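Local coordinates for protein carbonic anhydrase (Trichomonas vaginalis, PDB 6Y04) that probably catalyses the reversible hydration of carbon dioxide to hydrogencarbonate, as a zinc-dependent carbonic anhydrase of the beta class, at residues Ala27-Arg41 / Leu86-Cys99. Sequence-based numbering, arbitrary orientation.
Sequences APQRHIAIVTCMDTR and LGVQEIFIMGHECC. With ZN (zinc ion), chain C.
The His96 imidazole meets Asp39 and Cys37 of segment 27-41 close to the zinc ion: Cys99 CB lies over one ring face, and the zinc-bound water sits at the edge in the ring plane. The Asp39 carboxylate crosses at about a right angle, its plane turned 71° from the ring, with OD2 3.2 Å from His96 CE1. Arg41 holds this carboxylate side-on, NE to OD1 and NH2 to OD2, while Cys98 O takes a weak bond at the guanidinium edge. At the other end, Gln89 NE2 lies over one face of the His31 ring, offset toward its rim, the amide tilted 22° to the ring. The Phe92 ring has Ala33 O and Ile32 CG2 at its edge and stacks with His164 of the neighbouring strand.

Between these ends, strands 32-36 and 90-96 run parallel in the central sheet. Ala33 N donates to Glu90 O (2.9 Å) and Phe92 N to Ala33 O (2.8 Å), and the pattern repeats through Val35. Thr36 OG1, anti to its own nitrogen (chi1 -161°), reaches Met94 O at 2.7 Å.

Zinc is bound by Cys37 SG and Cys99 SG, each at 2.3 Å, by His96 NE2 at 2.0 Å and by a water. With Asp39 engaged by Arg41, this is consistent with the open, catalytically competent beta-class state, in which zinc would lower its water's pKa, favouring the hydroxide that attacks carbon dioxide.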
ATOM      1  N   ALA A  27       5.052  -8.904 -14.135  1.00 19.81           N
ATOM      2  CA  ALA A  27       4.748  -9.886 -13.099  1.00 19.31           C
ATOM      3  C   ALA A  27       5.941 -10.040 -12.152  1.00 18.82           C
ATOM      4  O   ALA A  27       7.088 -10.023 -12.592  1.00 19.48           O
ATOM      5  CB  ALA A  27       4.353 -11.209 -13.717  1.00 17.72           C
ATOM      6  N   PRO A  28       5.712 -10.179 -10.825  1.00 18.39           N
ATOM      7  CA  PRO A  28       6.797 -10.404  -9.866  1.00 18.23           C
ATOM      8  C   PRO A  28       7.530 -11.726 -10.092  1.00 18.87           C
ATOM      9  O   PRO A  28       6.918 -12.798 -10.066  1.00 18.53           O
ATOM     10  CB  PRO A  28       6.104 -10.398  -8.497  1.00 17.98           C
ATOM     11  CG  PRO A  28       4.643 -10.680  -8.800  1.00 18.38           C
ATOM     12  CD  PRO A  28       4.394 -10.101 -10.175  1.00 18.44           C
ATOM     13  N   GLN A  29       8.855 -11.625 -10.261  1.00 18.44           N
ATOM     14  CA  GLN A  29       9.662 -12.733 -10.748  1.00 18.29           C
ATOM     15  C   GLN A  29       9.949 -13.763  -9.653  1.00 17.61           C
ATOM     16  O   GLN A  29      10.454 -14.842  -9.947  1.00 18.30           O
ATOM     17  CB  GLN A  29      10.903 -12.213 -11.482  1.00 18.73           C
ATOM     18  CG  GLN A  29      10.576 -11.500 -12.795  1.00 18.97           C
ATOM     19  CD  GLN A  29       9.846 -12.394 -13.770  1.00 19.76           C
ATOM     20  OE1 GLN A  29      10.414 -13.325 -14.338  1.00 19.56           O
ATOM     21  NE2 GLN A  29       8.563 -12.126 -13.962  1.00 20.50           N
ATOM     22  N   ARG A  30       9.617 -13.449  -8.393  1.00 16.49           N
ATOM     23  CA  ARG A  30       9.777 -14.432  -7.331  1.00 15.73           C
ATOM     24  C   ARG A  30       8.412 -14.924  -6.852  1.00 16.09           C
ATOM     25  O   ARG A  30       8.336 -15.734  -5.926  1.00 16.57           O
ATOM     26  CB  ARG A  30      10.617 -13.869  -6.185  1.00 15.62           C
ATOM     27  CG  ARG A  30      12.111 -13.862  -6.470  1.00 15.00           C
ATOM     28  CD  ARG A  30      12.847 -13.106  -5.392  1.00 15.09           C
ATOM     29  NE  ARG A  30      12.725 -13.701  -4.068  1.00 15.07           N
ATOM     30  CZ  ARG A  30      13.192 -13.144  -2.955  1.00 15.47           C
ATOM     31  NH1 ARG A  30      13.831 -11.985  -2.996  1.00 14.77           N
ATOM     32  NH2 ARG A  30      13.029 -13.759  -1.798  1.00 16.23           N
ATOM     33  N   HIS A  31       7.346 -14.422  -7.491  1.00 15.70           N
ATOM     34  CA  HIS A  31       5.985 -14.898  -7.297  1.00 15.47           C
ATOM     35  C   HIS A  31       5.537 -14.679  -5.855  1.00 15.12           C
ATOM     36  O   HIS A  31       4.852 -15.527  -5.282  1.00 14.88           O
ATOM     37  CB  HIS A  31       5.850 -16.371  -7.708  1.00 16.05           C
ATOM     38  CG  HIS A  31       6.489 -16.717  -9.011  1.00 16.37           C
ATOM     39  ND1 HIS A  31       5.961 -16.313 -10.228  1.00 16.29           N
ATOM     40  CD2 HIS A  31       7.601 -17.428  -9.286  1.00 16.48           C
ATOM     41  CE1 HIS A  31       6.745 -16.735 -11.198  1.00 16.60           C
ATOM     42  NE2 HIS A  31       7.744 -17.445 -10.646  1.00 17.09           N
ATOM     43  N   ILE A  32       5.917 -13.533  -5.278  1.00 14.61           N
ATOM     44  CA  ILE A  32       5.602 -13.250  -3.885  1.00 14.02           C
ATOM     45  C   ILE A  32       4.952 -11.872  -3.761  1.00 13.57           C
ATOM     46  O   ILE A  32       5.249 -10.951  -4.522  1.00 13.28           O
ATOM     47  CB  ILE A  32       6.842 -13.404  -2.980  1.00 14.06           C
ATOM     48  CG1 ILE A  32       7.964 -12.435  -3.364  1.00 14.30           C
ATOM     49  CG2 ILE A  32       7.320 -14.851  -2.958  1.00 14.15           C
ATOM     50  CD1 ILE A  32       9.137 -12.439  -2.407  1.00 14.79           C
ATOM     51  N   ALA A  33       4.036 -11.765  -2.799  1.00 13.33           N
ATOM     52  CA  ALA A  33       3.426 -10.502  -2.428  1.00 13.47           C
ATOM     53  C   ALA A  33       3.841 -10.157  -0.999  1.00 13.57           C
ATOM     54  O   ALA A  33       3.783 -11.014  -0.115  1.00 14.09           O
ATOM     55  CB  ALA A  33       1.922 -10.614  -2.550  1.00 13.17           C
ATOM     56  N   ILE A  34       4.254  -8.897  -0.788  1.00 13.18           N
ATOM     57  CA  ILE A  34       4.531  -8.359   0.537  1.00 12.92           C
ATOM     58  C   ILE A  34       3.417  -7.383   0.916  1.00 12.94           C
ATOM     59  O   ILE A  34       3.122  -6.468   0.148  1.00 12.87           O
ATOM     60  CB  ILE A  34       5.904  -7.658   0.594  1.00 12.44           C
ATOM     61  CG1 ILE A  34       7.021  -8.452  -0.097  1.00 12.59           C
ATOM     62  CG2 ILE A  34       6.267  -7.271   2.021  1.00 12.54           C
ATOM     63  CD1 ILE A  34       7.390  -9.774   0.562  1.00 12.46           C
ATOM     64  N   VAL A  35       2.828  -7.579   2.107  1.00 12.94           N
ATOM     65  CA  VAL A  35       1.924  -6.602   2.705  1.00 13.22           C
ATOM     66  C   VAL A  35       2.613  -5.967   3.911  1.00 13.70           C
ATOM     67  O   VAL A  35       2.974  -6.661   4.858  1.00 14.42           O
ATOM     68  CB  VAL A  35       0.555  -7.213   3.083  1.00 12.60           C
ATOM     69  CG1 VAL A  35      -0.376  -6.183   3.714  1.00 11.92           C
ATOM     70  CG2 VAL A  35      -0.121  -7.882   1.889  1.00 11.98           C
ATOM     71  N   THR A  36       2.796  -4.646   3.874  1.00 14.08           N
ATOM     72  CA  THR A  36       3.482  -3.988   4.974  1.00 15.63           C
ATOM     73  C   THR A  36       2.832  -2.636   5.262  1.00 16.30           C
ATOM     74  O   THR A  36       1.792  -2.311   4.690  1.00 15.08           O
ATOM     75  CB  THR A  36       5.006  -3.999   4.780  1.00 16.19           C
ATOM     76  OG1 THR A  36       5.603  -3.764   6.056  1.00 17.02           O
ATOM     77  CG2 THR A  36       5.501  -2.987   3.767  1.00 15.85           C
ATOM     78  N   CYS A  37       3.454  -1.876   6.172  1.00 17.84           N
ATOM     79  CA  CYS A  37       2.879  -0.641   6.678  1.00 18.63           C
ATOM     80  C   CYS A  37       3.339   0.549   5.835  1.00 17.70           C
ATOM     81  O   CYS A  37       4.358   0.491   5.148  1.00 17.98           O
ATOM     82  CB  CYS A  37       3.261  -0.412   8.134  1.00 20.75           C
ATOM     83  SG  CYS A  37       2.414   1.031   8.831  1.00 26.29           S
ATOM     84  N   MET A  38       2.579   1.643   5.916  1.00 16.09           N
ATOM     85  CA  MET A  38       2.893   2.840   5.153  1.00 15.51           C
ATOM     86  C   MET A  38       4.007   3.638   5.836  1.00 15.22           C
ATOM     87  O   MET A  38       4.427   4.664   5.310  1.00 14.99           O
ATOM     88  CB  MET A  38       1.651   3.726   5.015  1.00 14.42           C
ATOM     89  CG  MET A  38       1.252   4.377   6.318  1.00 13.79           C
ATOM     90  SD  MET A  38      -0.199   5.429   6.172  1.00 13.69           S
ATOM     91  CE  MET A  38      -0.180   6.242   7.770  1.00 13.77           C
ATOM     92  N   ASP A  39       4.479   3.155   6.994  1.00 15.12           N
ATOM     93  CA  ASP A  39       5.393   3.877   7.871  1.00 15.37           C
ATOM     94  C   ASP A  39       6.544   4.491   7.076  1.00 15.01           C
ATOM     95  O   ASP A  39       7.168   3.828   6.246  1.00 14.75           O
ATOM     96  CB  ASP A  39       5.871   2.993   9.032  1.00 15.82           C
ATOM     97  CG  ASP A  39       6.565   3.751  10.157  1.00 16.28           C
ATOM     98  OD1 ASP A  39       7.688   4.234   9.933  1.00 16.30           O
ATOM     99  OD2 ASP A  39       5.973   3.860  11.254  1.00 17.07           O
ATOM    100  N   THR A  40       6.829   5.767   7.372  1.00 15.09           N
ATOM    101  CA  THR A  40       7.848   6.531   6.664  1.00 15.50           C
ATOM    102  C   THR A  40       9.216   5.840   6.714  1.00 15.59           C
ATOM    103  O   THR A  40      10.018   6.007   5.801  1.00 15.71           O
ATOM    104  CB  THR A  40       7.937   7.971   7.189  1.00 15.45           C
ATOM    105  OG1 THR A  40       8.658   8.699   6.196  1.00 15.57           O
ATOM    106  CG2 THR A  40       8.621   8.097   8.534  1.00 14.86           C
ATOM    107  N   ARG A  41       9.459   5.057   7.774  1.00 15.01           N
ATOM    108  CA  ARG A  41      10.767   4.489   8.063  1.00 15.65           C
ATOM    109  C   ARG A  41      11.037   3.242   7.218  1.00 15.69           C
ATOM    110  O   ARG A  41      12.183   2.791   7.143  1.00 14.47           O
ATOM    111  CB  ARG A  41      10.884   4.175   9.561  1.00 15.69           C
ATOM    112  CG  ARG A  41      11.027   5.413  10.437  1.00 16.72           C
ATOM    113  CD  ARG A  41      10.877   5.136  11.920  1.00 16.66           C
ATOM    114  NE  ARG A  41       9.531   4.674  12.200  1.00 16.46           N
ATOM    115  CZ  ARG A  41       9.055   4.402  13.408  1.00 16.64           C
ATOM    116  NH1 ARG A  41       9.829   4.557  14.471  1.00 16.67           N
ATOM    117  NH2 ARG A  41       7.809   3.976  13.545  1.00 15.72           N
ATOM    118  N   LEU A  86      -1.270 -12.126 -11.649  1.00 19.27           N
ATOM    119  CA  LEU A  86       0.158 -11.850 -11.741  1.00 18.36           C
ATOM    120  C   LEU A  86       1.033 -13.019 -11.279  1.00 18.71           C
ATOM    121  O   LEU A  86       2.257 -12.885 -11.250  1.00 19.32           O
ATOM    122  CB  LEU A  86       0.473 -10.572 -10.962  1.00 17.09           C
ATOM    123  CG  LEU A  86      -0.050  -9.277 -11.587  1.00 17.11           C
ATOM    124  CD1 LEU A  86       0.096  -8.123 -10.607  1.00 17.08           C
ATOM    125  CD2 LEU A  86       0.665  -8.961 -12.897  1.00 16.16           C
ATOM    126  N   GLY A  87       0.416 -14.149 -10.905  1.00 18.10           N
ATOM    127  CA  GLY A  87       1.143 -15.393 -10.694  1.00 18.22           C
ATOM    128  C   GLY A  87       1.807 -15.522  -9.323  1.00 18.80           C
ATOM    129  O   GLY A  87       2.694 -16.351  -9.156  1.00 18.64           O
ATOM    130  N   VAL A  88       1.358 -14.735  -8.332  1.00 19.07           N
ATOM    131  CA  VAL A  88       1.929 -14.803  -6.994  1.00 18.40           C
ATOM    132  C   VAL A  88       1.529 -16.122  -6.326  1.00 18.30           C
ATOM    133  O   VAL A  88       0.371 -16.520  -6.374  1.00 18.82           O
ATOM    134  CB  VAL A  88       1.558 -13.572  -6.138  1.00 17.87           C
ATOM    135  CG1 VAL A  88       1.731 -13.834  -4.651  1.00 17.57           C
ATOM    136  CG2 VAL A  88       2.337 -12.328  -6.545  1.00 17.60           C
ATOM    137  N   GLN A  89       2.498 -16.765  -5.668  1.00 18.64           N
ATOM    138  CA  GLN A  89       2.317 -18.079  -5.065  1.00 18.79           C
ATOM    139  C   GLN A  89       2.470 -18.028  -3.545  1.00 18.37           C
ATOM    140  O   GLN A  89       2.132 -19.001  -2.878  1.00 18.42           O
ATOM    141  CB  GLN A  89       3.340 -19.071  -5.616  1.00 19.10           C
ATOM    142  CG  GLN A  89       3.267 -19.265  -7.119  1.00 21.06           C
ATOM    143  CD  GLN A  89       4.504 -19.979  -7.618  1.00 23.09           C
ATOM    144  OE1 GLN A  89       5.477 -20.166  -6.888  1.00 23.76           O
ATOM    145  NE2 GLN A  89       4.487 -20.387  -8.879  1.00 23.02           N
ATOM    146  N   GLU A  90       2.995 -16.916  -3.005  1.00 17.88           N
ATOM    147  CA  GLU A  90       3.253 -16.794  -1.577  1.00 17.12           C
ATOM    148  C   GLU A  90       2.935 -15.375  -1.114  1.00 16.69           C
ATOM    149  O   GLU A  90       3.232 -14.407  -1.815  1.00 16.35           O
ATOM    150  CB  GLU A  90       4.713 -17.133  -1.260  1.00 17.64           C
ATOM    151  CG  GLU A  90       5.060 -18.605  -1.453  1.00 17.80           C
ATOM    152  CD  GLU A  90       6.435 -19.030  -0.966  1.00 18.39           C
ATOM    153  OE1 GLU A  90       6.774 -18.710   0.191  1.00 19.20           O
ATOM    154  OE2 GLU A  90       7.176 -19.671  -1.745  1.00 18.01           O
ATOM    155  N   ILE A  91       2.335 -15.268   0.077  1.00 15.84           N
ATOM    156  CA  ILE A  91       2.037 -13.965   0.647  1.00 16.17           C
ATOM    157  C   ILE A  91       2.788 -13.820   1.968  1.00 16.28           C
ATOM    158  O   ILE A  91       2.695 -14.683   2.839  1.00 16.29           O
ATOM    159  CB  ILE A  91       0.517 -13.758   0.826  1.00 16.61           C
ATOM    160  CG1 ILE A  91      -0.249 -13.851  -0.497  1.00 16.04           C
ATOM    161  CG2 ILE A  91       0.223 -12.452   1.555  1.00 16.08           C
ATOM    162  CD1 ILE A  91      -1.755 -13.968  -0.324  1.00 16.09           C
ATOM    163  N   PHE A  92       3.528 -12.714   2.100  1.00 16.25           N
ATOM    164  CA  PHE A  92       4.162 -12.349   3.356  1.00 16.44           C
ATOM    165  C   PHE A  92       3.483 -11.109   3.924  1.00 16.68           C
ATOM    166  O   PHE A  92       3.463 -10.057   3.280  1.00 16.81           O
ATOM    167  CB  PHE A  92       5.643 -12.049   3.128  1.00 16.64           C
ATOM    168  CG  PHE A  92       6.444 -13.225   2.639  1.00 16.71           C
ATOM    169  CD1 PHE A  92       6.381 -13.622   1.309  1.00 17.30           C
ATOM    170  CD2 PHE A  92       7.254 -13.942   3.508  1.00 16.61           C
ATOM    171  CE1 PHE A  92       7.109 -14.714   0.855  1.00 17.03           C
ATOM    172  CE2 PHE A  92       7.982 -15.032   3.055  1.00 16.63           C
ATOM    173  CZ  PHE A  92       7.912 -15.414   1.732  1.00 16.69           C
ATOM    174  N   ILE A  93       2.927 -11.245   5.134  1.00 16.54           N
ATOM    175  CA  ILE A  93       2.397 -10.098   5.856  1.00 16.37           C
ATOM    176  C   ILE A  93       3.402  -9.664   6.920  1.00 15.73           C
ATOM    177  O   ILE A  93       3.737 -10.428   7.827  1.00 15.02           O
ATOM    178  CB  ILE A  93       0.997 -10.413   6.424  1.00 17.30           C
ATOM    179  CG1 ILE A  93       0.016 -10.696   5.282  1.00 17.67           C
ATOM    180  CG2 ILE A  93       0.503  -9.287   7.322  1.00 16.70           C
ATOM    181  CD1 ILE A  93      -1.087 -11.639   5.664  1.00 18.30           C
ATOM    182  N   MET A  94       3.878  -8.419   6.791  1.00 15.85           N
ATOM    183  CA  MET A  94       5.000  -7.942   7.585  1.00 15.77           C
ATOM    184  C   MET A  94       4.618  -6.675   8.351  1.00 16.51           C
ATOM    185  O   MET A  94       4.568  -5.582   7.781  1.00 16.20           O
ATOM    186  CB  MET A  94       6.216  -7.677   6.697  1.00 14.64           C
ATOM    187  CG  MET A  94       7.400  -7.152   7.469  1.00 14.66           C
ATOM    188  SD  MET A  94       8.928  -7.248   6.542  1.00 14.46           S
ATOM    189  CE  MET A  94       8.621  -6.004   5.291  1.00 14.12           C
ATOM    190  N   GLY A  95       4.366  -6.855   9.656  1.00 17.42           N
ATOM    191  CA  GLY A  95       4.111  -5.755  10.568  1.00 19.41           C
ATOM    192  C   GLY A  95       5.410  -5.221  11.158  1.00 21.84           C
ATOM    193  O   GLY A  95       6.490  -5.709  10.838  1.00 22.69           O
ATOM    194  N   HIS A  96       5.303  -4.210  12.022  1.00 24.81           N
ATOM    195  CA  HIS A  96       6.497  -3.617  12.598  1.00 27.53           C
ATOM    196  C   HIS A  96       6.223  -3.132  14.015  1.00 30.04           C
ATOM    197  O   HIS A  96       5.100  -2.759  14.345  1.00 30.97           O
ATOM    198  CB  HIS A  96       7.038  -2.503  11.695  1.00 28.31           C
ATOM    199  CG  HIS A  96       6.180  -1.280  11.662  1.00 28.83           C
ATOM    200  ND1 HIS A  96       6.539  -0.118  12.314  1.00 29.14           N
ATOM    201  CD2 HIS A  96       4.984  -1.032  11.077  1.00 29.59           C
ATOM    202  CE1 HIS A  96       5.612   0.795  12.124  1.00 29.76           C
ATOM    203  NE2 HIS A  96       4.643   0.262  11.375  1.00 30.22           N
ATOM    204  N   GLU A  97       7.290  -3.141  14.825  1.00 35.34           N
ATOM    205  CA  GLU A  97       7.294  -2.624  16.185  1.00 38.70           C
ATOM    206  C   GLU A  97       7.139  -1.108  16.120  1.00 40.85           C
ATOM    207  O   GLU A  97       7.568  -0.488  15.150  1.00 38.94           O
ATOM    208  CB  GLU A  97       8.598  -3.018  16.886  1.00 39.26           C
ATOM    209  CG  GLU A  97       9.115  -4.390  16.465  1.00 41.92           C
ATOM    210  CD  GLU A  97      10.224  -5.015  17.297  1.00 44.17           C
ATOM    211  OE1 GLU A  97      10.280  -4.731  18.514  1.00 46.01           O
ATOM    212  OE2 GLU A  97      11.023  -5.798  16.725  1.00 42.99           O
ATOM    213  N   CYS A  98       6.511  -0.525  17.149  1.00 45.72           N
ATOM    214  CA  CYS A  98       6.306   0.916  17.258  1.00 47.90           C
ATOM    215  C   CYS A  98       5.377   1.399  16.141  1.00 47.18           C
ATOM    216  O   CYS A  98       5.589   2.478  15.592  1.00 46.55           O
ATOM    217  CB  CYS A  98       7.624   1.693  17.196  1.00 52.21           C
ATOM    218  SG  CYS A  98       8.911   1.146  18.356  1.00 60.56           S
ATOM    219  N   CYS A  99       4.349   0.600  15.806  1.00 43.88           N
ATOM    220  CA  CYS A  99       3.434   0.943  14.729  1.00 42.43           C
ATOM    221  C   CYS A  99       2.518   2.051  15.246  1.00 44.56           C
ATOM    222  O   CYS A  99       2.145   2.032  16.420  1.00 42.47           O
ATOM    223  CB  CYS A  99       2.600  -0.259  14.287  1.00 39.41           C
ATOM    224  SG  CYS A  99       1.588   0.052  12.812  1.00 34.80           S
TER
HETATM  225 ZN    ZN C 301       2.809   1.131  11.133  0.70 29.82          ZN
HETATM  226  O   HOH W   1       4.456 -13.617 -10.571  1.00 11.39           O
HETATM  227  O   HOH W   2       2.649   3.087  11.506  0.70 29.44           O